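Local coordinates for protein trehalose monomycolate exporter MmpL3 (Mycobacterium tuberculosis, PDB 7NVH) that probably exports trehalose monomycolate across the mycobacterial inner membrane, as an RND-type transporter supplying mycolic acids for the cell envelope, at residues T594-F606 with K697-D710. Sequence-based numbering, arbitrary orientation.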
ATOM      1  N   THR A 594     -15.154 -10.200   7.123  1.00 54.66           N
ATOM      2  CA  THR A 594     -13.715 -10.445   7.146  1.00 54.66           C
ATOM      3  C   THR A 594     -12.935  -9.139   7.150  1.00 54.66           C
ATOM      4  O   THR A 594     -11.937  -9.008   7.868  1.00 54.66           O
ATOM      5  CB  THR A 594     -13.306 -11.307   5.953  1.00 54.66           C
ATOM      6  OG1 THR A 594     -14.102 -12.498   5.928  1.00 54.66           O
ATOM      7  CG2 THR A 594     -11.841 -11.690   6.052  1.00 54.66           C
ATOM      8  N   LEU A 595     -13.373  -8.162   6.356  1.00 53.71           N
ATOM      9  CA  LEU A 595     -12.708  -6.865   6.339  1.00 53.71           C
ATOM     10  C   LEU A 595     -12.797  -6.183   7.697  1.00 53.71           C
ATOM     11  O   LEU A 595     -11.811  -5.617   8.183  1.00 53.71           O
ATOM     12  CB  LEU A 595     -13.322  -5.982   5.256  1.00 53.71           C
ATOM     13  CG  LEU A 595     -12.839  -4.537   5.181  1.00 53.71           C
ATOM     14  CD1 LEU A 595     -11.325  -4.475   5.097  1.00 53.71           C
ATOM     15  CD2 LEU A 595     -13.476  -3.845   3.994  1.00 53.71           C
ATOM     16  N   GLY A 596     -13.973  -6.225   8.323  1.00 52.48           N
ATOM     17  CA  GLY A 596     -14.117  -5.624   9.638  1.00 52.48           C
ATOM     18  C   GLY A 596     -13.223  -6.274  10.674  1.00 52.48           C
ATOM     19  O   GLY A 596     -12.566  -5.587  11.461  1.00 52.48           O
ATOM     20  N   SER A 597     -13.178  -7.608  10.683  1.00 52.64           N
ATOM     21  CA  SER A 597     -12.324  -8.305  11.640  1.00 52.64           C
ATOM     22  C   SER A 597     -10.850  -8.021  11.381  1.00 52.64           C
ATOM     23  O   SER A 597     -10.068  -7.857  12.326  1.00 52.64           O
ATOM     24  CB  SER A 597     -12.598  -9.804  11.591  1.00 52.64           C
ATOM     25  OG  SER A 597     -13.970 -10.060  11.816  1.00 52.64           O
ATOM     26  N   THR A 598     -10.449  -7.964  10.110  1.00 52.90           N
ATOM     27  CA  THR A 598      -9.061  -7.662   9.784  1.00 52.90           C
ATOM     28  C   THR A 598      -8.680  -6.264  10.247  1.00 52.90           C
ATOM     29  O   THR A 598      -7.599  -6.064  10.812  1.00 52.90           O
ATOM     30  CB  THR A 598      -8.835  -7.807   8.281  1.00 52.90           C
ATOM     31  OG1 THR A 598      -8.996  -9.179   7.905  1.00 52.90           O
ATOM     32  CG2 THR A 598      -7.440  -7.344   7.904  1.00 52.90           C
ATOM     33  N   MET A 599      -9.555  -5.282  10.020  1.00 53.16           N
ATOM     34  CA  MET A 599      -9.259  -3.926  10.471  1.00 53.16           C
ATOM     35  C   MET A 599      -9.212  -3.850  11.990  1.00 53.16           C
ATOM     36  O   MET A 599      -8.373  -3.137  12.554  1.00 53.16           O
ATOM     37  CB  MET A 599     -10.288  -2.948   9.909  1.00 53.16           C
ATOM     38  CG  MET A 599      -9.978  -2.484   8.497  1.00 53.16           C
ATOM     39  SD  MET A 599     -10.976  -1.075   7.979  1.00 53.16           S
ATOM     40  CE  MET A 599     -12.598  -1.570   8.554  1.00 53.16           C
ATOM     41  N   GLY A 600     -10.093  -4.582  12.672  1.00 51.73           N
ATOM     42  CA  GLY A 600     -10.039  -4.612  14.124  1.00 51.73           C
ATOM     43  C   GLY A 600      -8.743  -5.199  14.649  1.00 51.73           C
ATOM     44  O   GLY A 600      -8.141  -4.665  15.582  1.00 51.73           O
ATOM     45  N   ILE A 601      -8.290  -6.302  14.048  1.00 51.24           N
ATOM     46  CA  ILE A 601      -7.030  -6.913  14.462  1.00 51.24           C
ATOM     47  C   ILE A 601      -5.864  -5.974  14.186  1.00 51.24           C
ATOM     48  O   ILE A 601      -4.958  -5.818  15.016  1.00 51.24           O
ATOM     49  CB  ILE A 601      -6.842  -8.272  13.763  1.00 51.24           C
ATOM     50  CG1 ILE A 601      -7.646  -9.355  14.480  1.00 51.24           C
ATOM     51  CG2 ILE A 601      -5.374  -8.653  13.705  1.00 51.24           C
ATOM     52  CD1 ILE A 601      -7.920 -10.570  13.626  1.00 51.24           C
ATOM     53  N   LEU A 602      -5.868  -5.329  13.015  1.00 52.22           N
ATOM     54  CA  LEU A 602      -4.804  -4.391  12.680  1.00 52.22           C
ATOM     55  C   LEU A 602      -4.750  -3.245  13.677  1.00 52.22           C
ATOM     56  O   LEU A 602      -3.666  -2.843  14.109  1.00 52.22           O
ATOM     57  CB  LEU A 602      -5.003  -3.849  11.268  1.00 52.22           C
ATOM     58  CG  LEU A 602      -4.598  -4.760  10.115  1.00 52.22           C
ATOM     59  CD1 LEU A 602      -4.621  -3.984   8.812  1.00 52.22           C
ATOM     60  CD2 LEU A 602      -3.225  -5.349  10.369  1.00 52.22           C
ATOM     61  N   THR A 603      -5.907  -2.697  14.045  1.00 51.93           N
ATOM     62  CA  THR A 603      -5.925  -1.631  15.039  1.00 51.93           C
ATOM     63  C   THR A 603      -5.404  -2.128  16.379  1.00 51.93           C
ATOM     64  O   THR A 603      -4.556  -1.484  17.003  1.00 51.93           O
ATOM     65  CB  THR A 603      -7.336  -1.069  15.187  1.00 51.93           C
ATOM     66  OG1 THR A 603      -7.762  -0.516  13.937  1.00 51.93           O
ATOM     67  CG2 THR A 603      -7.359   0.010  16.246  1.00 51.93           C
ATOM     68  N   TRP A 604      -5.869  -3.301  16.815  1.00 50.94           N
ATOM     69  CA  TRP A 604      -5.457  -3.821  18.113  1.00 50.94           C
ATOM     70  C   TRP A 604      -3.960  -4.073  18.175  1.00 50.94           C
ATOM     71  O   TRP A 604      -3.356  -3.949  19.244  1.00 50.94           O
ATOM     72  CB  TRP A 604      -6.218  -5.107  18.427  1.00 50.94           C
ATOM     73  CG  TRP A 604      -5.926  -5.659  19.782  1.00 50.94           C
ATOM     74  CD1 TRP A 604      -6.393  -5.193  20.974  1.00 50.94           C
ATOM     75  CD2 TRP A 604      -5.106  -6.791  20.087  1.00 50.94           C
ATOM     76  NE1 TRP A 604      -5.912  -5.962  22.003  1.00 50.94           N
ATOM     77  CE2 TRP A 604      -5.119  -6.951  21.484  1.00 50.94           C
ATOM     78  CE3 TRP A 604      -4.362  -7.684  19.313  1.00 50.94           C
ATOM     79  CZ2 TRP A 604      -4.417  -7.966  22.124  1.00 50.94           C
ATOM     80  CZ3 TRP A 604      -3.664  -8.690  19.950  1.00 50.94           C
ATOM     81  CH2 TRP A 604      -3.697  -8.823  21.341  1.00 50.94           C
ATOM     82  N   ILE A 605      -3.345  -4.425  17.053  1.00 50.97           N
ATOM     83  CA  ILE A 605      -1.924  -4.754  17.074  1.00 50.97           C
ATOM     84  C   ILE A 605      -1.053  -3.524  16.849  1.00 50.97           C
ATOM     85  O   ILE A 605      -0.067  -3.322  17.561  1.00 50.97           O
ATOM     86  CB  ILE A 605      -1.628  -5.857  16.044  1.00 50.97           C
ATOM     87  CG1 ILE A 605      -2.175  -7.188  16.554  1.00 50.97           C
ATOM     88  CG2 ILE A 605      -0.140  -5.965  15.782  1.00 50.97           C
ATOM     89  CD1 ILE A 605      -2.042  -8.314  15.583  1.00 50.97           C
ATOM     90  N   PHE A 606      -1.391  -2.673  15.883  1.00 52.51           N
ATOM     91  CA  PHE A 606      -0.521  -1.572  15.497  1.00 52.51           C
ATOM     92  C   PHE A 606      -0.863  -0.254  16.176  1.00 52.51           C
ATOM     93  O   PHE A 606       0.044   0.520  16.488  1.00 52.51           O
ATOM     94  CB  PHE A 606      -0.555  -1.395  13.977  1.00 52.51           C
ATOM     95  CG  PHE A 606       0.076  -2.533  13.235  1.00 52.51           C
ATOM     96  CD1 PHE A 606       1.431  -2.532  12.965  1.00 52.51           C
ATOM     97  CD2 PHE A 606      -0.679  -3.617  12.834  1.00 52.51           C
ATOM     98  CE1 PHE A 606       2.015  -3.582  12.297  1.00 52.51           C
ATOM     99  CE2 PHE A 606      -0.099  -4.670  12.166  1.00 52.51           C
ATOM    100  CZ  PHE A 606       1.251  -4.653  11.899  1.00 52.51           C
ATOM    101  N   LYS A 697       4.447  -3.156   6.864  1.00 54.59           N
ATOM    102  CA  LYS A 697       4.230  -4.178   7.880  1.00 54.59           C
ATOM    103  C   LYS A 697       2.747  -4.408   8.119  1.00 54.59           C
ATOM    104  O   LYS A 697       2.274  -5.547   8.070  1.00 54.59           O
ATOM    105  CB  LYS A 697       4.921  -3.799   9.188  1.00 54.59           C
ATOM    106  CG  LYS A 697       6.429  -3.857   9.139  1.00 54.59           C
ATOM    107  CD  LYS A 697       7.019  -3.524  10.490  1.00 54.59           C
ATOM    108  CE  LYS A 697       6.926  -4.706  11.430  1.00 54.59           C
ATOM    109  NZ  LYS A 697       8.242  -5.376  11.592  1.00 54.59           N
ATOM    110  N   TYR A 698       1.984  -3.340   8.361  1.00 56.01           N
ATOM    111  CA  TYR A 698       0.575  -3.570   8.642  1.00 56.01           C
ATOM    112  C   TYR A 698      -0.248  -3.804   7.384  1.00 56.01           C
ATOM    113  O   TYR A 698      -1.282  -4.468   7.473  1.00 56.01           O
ATOM    114  CB  TYR A 698      -0.030  -2.445   9.496  1.00 56.01           C
ATOM    115  CG  TYR A 698      -0.015  -1.032   8.963  1.00 56.01           C
ATOM    116  CD1 TYR A 698      -0.776  -0.664   7.868  1.00 56.01           C
ATOM    117  CD2 TYR A 698       0.708  -0.043   9.616  1.00 56.01           C
ATOM    118  CE1 TYR A 698      -0.778   0.636   7.411  1.00 56.01           C
ATOM    119  CE2 TYR A 698       0.714   1.258   9.163  1.00 56.01           C
ATOM    120  CZ  TYR A 698      -0.030   1.593   8.060  1.00 56.01           C
ATOM    121  OH  TYR A 698      -0.030   2.890   7.607  1.00 56.01           O
ATOM    122  N   LEU A 699       0.205  -3.356   6.212  1.00 55.12           N
ATOM    123  CA  LEU A 699      -0.447  -3.799   4.980  1.00 55.12           C
ATOM    124  C   LEU A 699      -0.341  -5.315   4.821  1.00 55.12           C
ATOM    125  O   LEU A 699      -1.351  -6.012   4.636  1.00 55.12           O
ATOM    126  CB  LEU A 699       0.169  -3.085   3.777  1.00 55.12           C
ATOM    127  CG  LEU A 699      -0.255  -3.562   2.388  1.00 55.12           C
ATOM    128  CD1 LEU A 699      -1.723  -3.287   2.141  1.00 55.12           C
ATOM    129  CD2 LEU A 699       0.594  -2.901   1.320  1.00 55.12           C
ATOM    130  N   ALA A 700       0.879  -5.844   4.918  1.00 54.81           N
ATOM    131  CA  ALA A 700       1.087  -7.277   4.768  1.00 54.81           C
ATOM    132  C   ALA A 700       0.410  -8.056   5.886  1.00 54.81           C
ATOM    133  O   ALA A 700      -0.107  -9.153   5.658  1.00 54.81           O
ATOM    134  CB  ALA A 700       2.581  -7.587   4.724  1.00 54.81           C
ATOM    135  N   PHE A 701       0.404  -7.512   7.102  1.00 54.57           N
ATOM    136  CA  PHE A 701      -0.231  -8.225   8.201  1.00 54.57           C
ATOM    137  C   PHE A 701      -1.746  -8.220   8.063  1.00 54.57           C
ATOM    138  O   PHE A 701      -2.400  -9.198   8.434  1.00 54.57           O
ATOM    139  CB  PHE A 701       0.194  -7.624   9.539  1.00 54.57           C
ATOM    140  CG  PHE A 701      -0.141  -8.485  10.717  1.00 54.57           C
ATOM    141  CD1 PHE A 701       0.832  -9.273  11.302  1.00 54.57           C
ATOM    142  CD2 PHE A 701      -1.419  -8.513  11.241  1.00 54.57           C
ATOM    143  CE1 PHE A 701       0.538 -10.072  12.381  1.00 54.57           C
ATOM    144  CE2 PHE A 701      -1.721  -9.312  12.315  1.00 54.57           C
ATOM    145  CZ  PHE A 701      -0.739 -10.093  12.890  1.00 54.57           C
ATOM    146  N   GLY A 702      -2.325  -7.139   7.539  1.00 54.92           N
ATOM    147  CA  GLY A 702      -3.742  -7.159   7.230  1.00 54.92           C
ATOM    148  C   GLY A 702      -4.077  -8.196   6.181  1.00 54.92           C
ATOM    149  O   GLY A 702      -5.073  -8.913   6.300  1.00 54.92           O
ATOM    150  N   LEU A 703      -3.239  -8.307   5.147  1.00 56.41           N
ATOM    151  CA  LEU A 703      -3.446  -9.367   4.163  1.00 56.41           C
ATOM    152  C   LEU A 703      -3.363 -10.747   4.810  1.00 56.41           C
ATOM    153  O   LEU A 703      -4.207 -11.616   4.551  1.00 56.41           O
ATOM    154  CB  LEU A 703      -2.430  -9.247   3.029  1.00 56.41           C
ATOM    155  CG  LEU A 703      -2.872  -8.485   1.778  1.00 56.41           C
ATOM    156  CD1 LEU A 703      -4.018  -9.213   1.097  1.00 56.41           C
ATOM    157  CD2 LEU A 703      -3.266  -7.055   2.106  1.00 56.41           C
ATOM    158  N   MET A 704      -2.358 -10.964   5.662  1.00 57.18           N
ATOM    159  CA  MET A 704      -2.203 -12.263   6.310  1.00 57.18           C
ATOM    160  C   MET A 704      -3.404 -12.593   7.182  1.00 57.18           C
ATOM    161  O   MET A 704      -3.910 -13.717   7.155  1.00 57.18           O
ATOM    162  CB  MET A 704      -0.927 -12.299   7.149  1.00 57.18           C
ATOM    163  CG  MET A 704       0.302 -12.745   6.400  1.00 57.18           C
ATOM    164  SD  MET A 704       1.771 -12.626   7.429  1.00 57.18           S
ATOM    165  CE  MET A 704       1.202 -13.414   8.931  1.00 57.18           C
ATOM    166  N   ALA A 705      -3.867 -11.628   7.976  1.00 56.66           N
ATOM    167  CA  ALA A 705      -5.021 -11.871   8.831  1.00 56.66           C
ATOM    168  C   ALA A 705      -6.267 -12.145   8.005  1.00 56.66           C
ATOM    169  O   ALA A 705      -7.043 -13.054   8.325  1.00 56.66           O
ATOM    170  CB  ALA A 705      -5.244 -10.683   9.765  1.00 56.66           C
ATOM    171  N   ALA A 706      -6.470 -11.381   6.928  1.00 57.82           N
ATOM    172  CA  ALA A 706      -7.649 -11.572   6.097  1.00 57.82           C
ATOM    173  C   ALA A 706      -7.674 -12.968   5.497  1.00 57.82           C
ATOM    174  O   ALA A 706      -8.697 -13.658   5.549  1.00 57.82           O
ATOM    175  CB  ALA A 706      -7.697 -10.512   4.998  1.00 57.82           C
ATOM    176  N   LEU A 707      -6.546 -13.418   4.943  1.00 57.43           N
ATOM    177  CA  LEU A 707      -6.549 -14.744   4.331  1.00 57.43           C
ATOM    178  C   LEU A 707      -6.548 -15.859   5.366  1.00 57.43           C
ATOM    179  O   LEU A 707      -7.158 -16.907   5.131  1.00 57.43           O
ATOM    180  CB  LEU A 707      -5.386 -14.909   3.356  1.00 57.43           C
ATOM    181  CG  LEU A 707      -5.605 -14.229   2.001  1.00 57.43           C
ATOM    182  CD1 LEU A 707      -5.540 -12.714   2.059  1.00 57.43           C
ATOM    183  CD2 LEU A 707      -4.648 -14.781   0.970  1.00 57.43           C
ATOM    184  N   LEU A 708      -5.900 -15.662   6.514  1.00 57.45           N
ATOM    185  CA  LEU A 708      -5.981 -16.659   7.574  1.00 57.45           C
ATOM    186  C   LEU A 708      -7.426 -16.865   7.996  1.00 57.45           C
ATOM    187  O   LEU A 708      -7.898 -18.003   8.096  1.00 57.45           O
ATOM    188  CB  LEU A 708      -5.111 -16.234   8.760  1.00 57.45           C
ATOM    189  CG  LEU A 708      -4.950 -17.148   9.981  1.00 57.45           C
ATOM    190  CD1 LEU A 708      -3.647 -16.823  10.685  1.00 57.45           C
ATOM    191  CD2 LEU A 708      -6.104 -17.014  10.967  1.00 57.45           C
ATOM    192  N   LEU A 709      -8.160 -15.772   8.213  1.00 57.28           N
ATOM    193  CA  LEU A 709      -9.571 -15.901   8.552  1.00 57.28           C
ATOM    194  C   LEU A 709     -10.326 -16.549   7.400  1.00 57.28           C
ATOM    195  O   LEU A 709     -11.000 -17.567   7.583  1.00 57.28           O
ATOM    196  CB  LEU A 709     -10.160 -14.529   8.873  1.00 57.28           C
ATOM    197  CG  LEU A 709      -9.821 -13.964  10.251  1.00 57.28           C
ATOM    198  CD1 LEU A 709     -10.160 -12.486  10.314  1.00 57.28           C
ATOM    199  CD2 LEU A 709     -10.556 -14.732  11.336  1.00 57.28           C
ATOM    200  N   ASP A 710     -10.214 -16.021   6.189  1.00 57.37           N
ATOM    201  CA  ASP A 710     -11.004 -16.509   5.026  1.00 57.37           C
ATOM    202  C   ASP A 710     -10.669 -17.930   4.610  1.00 57.37           C
ATOM    203  O   ASP A 710     -11.455 -18.509   3.890  1.00 57.37           O
ATOM    204  CB  ASP A 710     -10.759 -15.680   3.777  1.00 57.37           C
ATOM    205  CG  ASP A 710     -12.022 -15.389   2.992  1.00 57.37           C
ATOM    206  OD1 ASP A 710     -12.731 -14.434   3.359  1.00 57.37           O
ATOM    207  OD2 ASP A 710     -12.291 -16.123   2.025  1.00 57.37           O
TER
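F606, Y698 and F701 form an aromatic cluster at one end of this helix pair. The CB of Y698 lies over the centre of the F606 ring, 3.4 Å from its centroid, which meets the criteria for a CH-pi contact. The Y698 ring turns its edge to the F606 face in a T-shaped pair, with planes at 73°. F606 in turn presents an edge to the face of F701, offset, at a centroid separation of 5.8 Å. With CG anti to the backbone N (chi1 -166°), F701 reaches across as a knob among I601, L602, I605 and F606; CG2 of I601 meets the edge of its ring in plane, and CD1 of I605 comes up to CE2.

Both segments belong to long helices, 582-607 and 694-726, of the second MMPL-family half of this RND-type permease. Their local axes approach to 9.0 Å, with N-to-C directions 135° apart, a broadly antiparallel crossing. Helix 624-654 touches helix 694-726 at Y698, L707 and D710, through V626, S638 and Y641.

The two backbones come nearest at T598 and A706, whose CA atoms are 5.6 Å apart, with G702 and A705 beside them. T598 is the second knob, seated among G702, A705, A706 and L709. Its CG2 faces the carbonyl O of G702, while L602 lays its CD2 3.5 Å from the N of G702. Beyond, CD1 of L709 touches CB of S597.

T598 and T594 turn their hydroxyls back on their own helix: OG1 of T598 donates to O of T594 at 2.9 Å, from the face of the carbonyl plane opposite T598 N, and OG1 of T594 bonds to O of M590. OG of S597 bonds both to O of L593 in the same helix and to O of M407, in helix 401-408.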